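Local coordinates for SnoK (Streptomyces nogalater, PDB 5EPA), which catalyses a non-heme iron and 2-oxoglutarate-dependent carbocyclisation, a ring-closing step in the biosynthesis of the polyketide nogalamycin, at the 2-oxoglutaric acid site. Coordinates in Å, arbitrary orientation; residue numbers count along the deposited sequence, not the author numbering.

The 2-oxoglutaric acid site. Residues 69, 78, 120, 122, 130, 133, 135, 149, 151, 164, 216, 222, 224, 233. With AKG (2-oxoglutaric acid), chain B; FE (Fe (III) ion), chain C.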
# COMPACT_ATOMS: atom_id res chain seq x y z
N TRP A 69 -4.99 12.83 -4.26
CA TRP A 69 -4.03 12.19 -5.12
C TRP A 69 -4.62 12.31 -6.51
O TRP A 69 -5.63 11.69 -6.83
CB TRP A 69 -3.85 10.73 -4.68
CG TRP A 69 -2.96 9.83 -5.49
CD1 TRP A 69 -2.42 10.07 -6.73
CD2 TRP A 69 -2.59 8.48 -5.13
NE1 TRP A 69 -1.70 8.94 -7.15
CE2 TRP A 69 -1.82 7.96 -6.20
CE3 TRP A 69 -2.87 7.67 -4.03
CZ2 TRP A 69 -1.29 6.66 -6.17
CZ3 TRP A 69 -2.37 6.37 -4.00
CH2 TRP A 69 -1.58 5.88 -5.07
N VAL A 78 -7.60 9.37 -5.77
CA VAL A 78 -7.80 8.90 -4.41
C VAL A 78 -7.80 10.08 -3.44
O VAL A 78 -7.05 11.04 -3.63
CB VAL A 78 -6.69 7.94 -3.99
CG1 VAL A 78 -6.96 7.39 -2.61
CG2 VAL A 78 -6.57 6.77 -4.93
N LEU A 120 -7.07 5.55 2.36
CA LEU A 120 -7.21 5.56 0.87
C LEU A 120 -8.65 5.39 0.43
O LEU A 120 -9.20 4.28 0.40
CB LEU A 120 -6.36 4.45 0.25
CG LEU A 120 -4.86 4.52 0.52
CD1 LEU A 120 -4.27 3.12 0.29
CD2 LEU A 120 -4.15 5.56 -0.33
N LYS A 122 -11.99 6.16 -2.13
CA LYS A 122 -12.52 6.52 -3.46
C LYS A 122 -14.02 6.77 -3.38
O LYS A 122 -14.76 5.86 -3.08
CB LYS A 122 -12.25 5.43 -4.53
CG LYS A 122 -10.82 5.39 -5.08
CD LYS A 122 -10.72 4.40 -6.24
CE LYS A 122 -9.29 4.21 -6.78
NZ LYS A 122 -8.95 5.21 -7.81
N THR A 130 -6.79 4.77 -10.34
CA THR A 130 -5.46 5.06 -9.80
C THR A 130 -4.42 4.61 -10.83
O THR A 130 -4.31 3.43 -11.16
CB THR A 130 -5.21 4.34 -8.49
OG1 THR A 130 -6.23 4.65 -7.55
CG2 THR A 130 -3.87 4.76 -7.93
N HIS A 133 1.57 2.08 -11.34
CA HIS A 133 2.89 2.42 -10.81
C HIS A 133 3.45 1.27 -10.01
O HIS A 133 2.76 0.29 -9.77
CB HIS A 133 2.77 3.66 -9.87
CG HIS A 133 1.91 3.43 -8.66
ND1 HIS A 133 0.54 3.42 -8.71
CD2 HIS A 133 2.24 3.19 -7.36
CE1 HIS A 133 0.06 3.17 -7.50
NE2 HIS A 133 1.07 2.98 -6.65
N ASP A 135 5.59 1.02 -6.12
CA ASP A 135 5.65 1.89 -4.93
C ASP A 135 7.07 2.36 -4.69
O ASP A 135 7.28 3.47 -4.23
CB ASP A 135 5.10 1.16 -3.73
CG ASP A 135 3.59 0.97 -3.77
OD1 ASP A 135 2.78 1.79 -4.35
OD2 ASP A 135 3.21 -0.06 -3.19
N THR A 149 3.62 -3.66 0.93
CA THR A 149 2.46 -2.90 1.38
C THR A 149 1.31 -3.84 1.68
O THR A 149 1.07 -4.79 0.93
CB THR A 149 1.98 -1.93 0.31
OG1 THR A 149 2.97 -0.92 0.04
CG2 THR A 149 0.68 -1.25 0.71
N TRP A 151 -2.60 -3.74 1.88
CA TRP A 151 -3.75 -2.93 1.46
C TRP A 151 -4.95 -3.55 2.10
O TRP A 151 -5.40 -4.62 1.72
CB TRP A 151 -3.86 -2.96 -0.05
CG TRP A 151 -4.78 -1.94 -0.68
CD1 TRP A 151 -4.48 -0.67 -1.05
CD2 TRP A 151 -6.13 -2.16 -1.08
NE1 TRP A 151 -5.57 -0.08 -1.63
CE2 TRP A 151 -6.59 -0.98 -1.66
CE3 TRP A 151 -7.00 -3.26 -0.96
CZ2 TRP A 151 -7.88 -0.87 -2.17
CZ3 TRP A 151 -8.30 -3.12 -1.44
CH2 TRP A 151 -8.72 -1.93 -2.04
N MET A 164 -8.18 -3.13 -6.65
CA MET A 164 -6.79 -3.11 -7.12
C MET A 164 -6.60 -4.14 -8.25
O MET A 164 -7.28 -5.15 -8.27
CB MET A 164 -5.86 -3.47 -5.98
CG MET A 164 -5.93 -2.51 -4.80
SD MET A 164 -5.02 -1.02 -5.13
CE MET A 164 -3.38 -1.62 -4.81
N HIS A 216 1.32 -6.50 -1.42
CA HIS A 216 2.12 -6.43 -2.66
C HIS A 216 3.51 -5.87 -2.43
O HIS A 216 3.70 -4.87 -1.71
CB HIS A 216 1.36 -5.68 -3.82
CG HIS A 216 1.16 -4.21 -3.59
ND1 HIS A 216 0.06 -3.71 -2.95
CD2 HIS A 216 1.95 -3.15 -3.87
CE1 HIS A 216 0.17 -2.40 -2.84
NE2 HIS A 216 1.28 -2.03 -3.43
N HIS A 222 1.17 -2.14 -10.05
CA HIS A 222 -0.22 -2.20 -9.72
C HIS A 222 -0.98 -0.93 -10.06
O HIS A 222 -0.41 0.11 -10.39
CB HIS A 222 -0.36 -2.52 -8.23
CG HIS A 222 0.24 -1.49 -7.31
ND1 HIS A 222 1.59 -1.42 -7.09
CD2 HIS A 222 -0.32 -0.51 -6.56
CE1 HIS A 222 1.84 -0.42 -6.24
NE2 HIS A 222 0.70 0.17 -5.91
N ALA A 224 -5.47 0.80 -9.77
CA ALA A 224 -6.83 0.57 -9.29
C ALA A 224 -7.90 1.14 -10.20
O ALA A 224 -7.68 2.12 -10.86
CB ALA A 224 -7.01 1.15 -7.89
N ARG A 233 -15.52 3.61 -1.30
CA ARG A 233 -14.48 2.59 -1.01
C ARG A 233 -13.47 3.11 -0.03
O ARG A 233 -12.92 4.19 -0.23
CB ARG A 233 -13.69 2.23 -2.27
CG ARG A 233 -12.68 1.16 -2.01
CD ARG A 233 -11.52 1.22 -3.00
NE ARG A 233 -10.46 2.04 -2.47
CZ ARG A 233 -9.32 2.32 -3.08
NH1 ARG A 233 -9.01 1.88 -4.31
NH2 ARG A 233 -8.47 3.10 -2.44
C1 AKG B . -0.93 1.23 -2.85
O1 AKG B . -1.44 0.76 -1.80
O2 AKG B . 0.29 1.22 -3.14
C2 AKG B . -1.78 1.89 -3.83
O5 AKG B . -1.18 2.31 -4.81
C3 AKG B . -3.27 2.03 -3.62
C4 AKG B . -4.02 2.93 -4.60
C5 AKG B . -5.53 2.91 -4.30
O3 AKG B . -5.98 2.61 -3.14
O4 AKG B . -6.34 3.19 -5.19
FE FE C . 0.91 1.99 -4.79
O HOH W 1 1.12 3.85 -3.72
O HOH W 2 2.14 1.62 -1.05
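O3 of the distal (C5) carboxylate of 2-oxoglutarate is gripped by two donors, the indole N-H of Trp151 and NH2 of Arg233, which comes to 2.6 Å of O3 as a salt bridge. The pocket is that of a PhyH-family non-heme iron enzyme, and 2-oxoglutarate is its co-substrate. Arginine suits this end because its guanidinium meets the carboxylate end-on, NH1 reaching O4 of AKG at 3.1 Å within its own plane while NH2 takes O3 from a tilt of 26°. With CG anti to the backbone N (chi1 -178°) and a bend at chi3, the group lies flat between CG of Lys122 and CZ2 of Trp151, and NH2 also donates to Leu120 O from above the carbonyl plane. An alanine in place of Arg233 removes the salt bridge and the paired hydrogen bonds to the distal carboxylate, and would probably loosen the co-substrate and its orientation. Trp151 offers an in-plane N-H from a rigid, flat edge, NE1 donating to AKG O3 at 3.1 Å along a nearly straight line (165° at H), while CG of Met164 lies over the centre of one indole face. Thr130 suits its place because its hydroxyl OG1 can accept from NZ of Lys122 while donating to O4 of AKG at 2.8 Å; the lysine's positive charge may strengthen that donation.

At the other end the HXD...H facial triad, His133, Asp135 and His222, holds the iron. Both imidazoles give it the lone pair of NE2, whereas Asp135 spends OD1 on FE at 1.9 Å and keeps OD2 for His216. The carboxylate O2 and keto O5 of AKG chelate the metal, and water 1 completes a near-octahedral shell, perhaps marking where oxygen could enter. In the second shell, NE2 of His216 donates to the syn lone pair of Asp135 OD2 at 2.8 Å, which is likely to fix the carboxylate's rotation so that OD1 faces the iron; CB of Thr149 packs on one face of that imidazole.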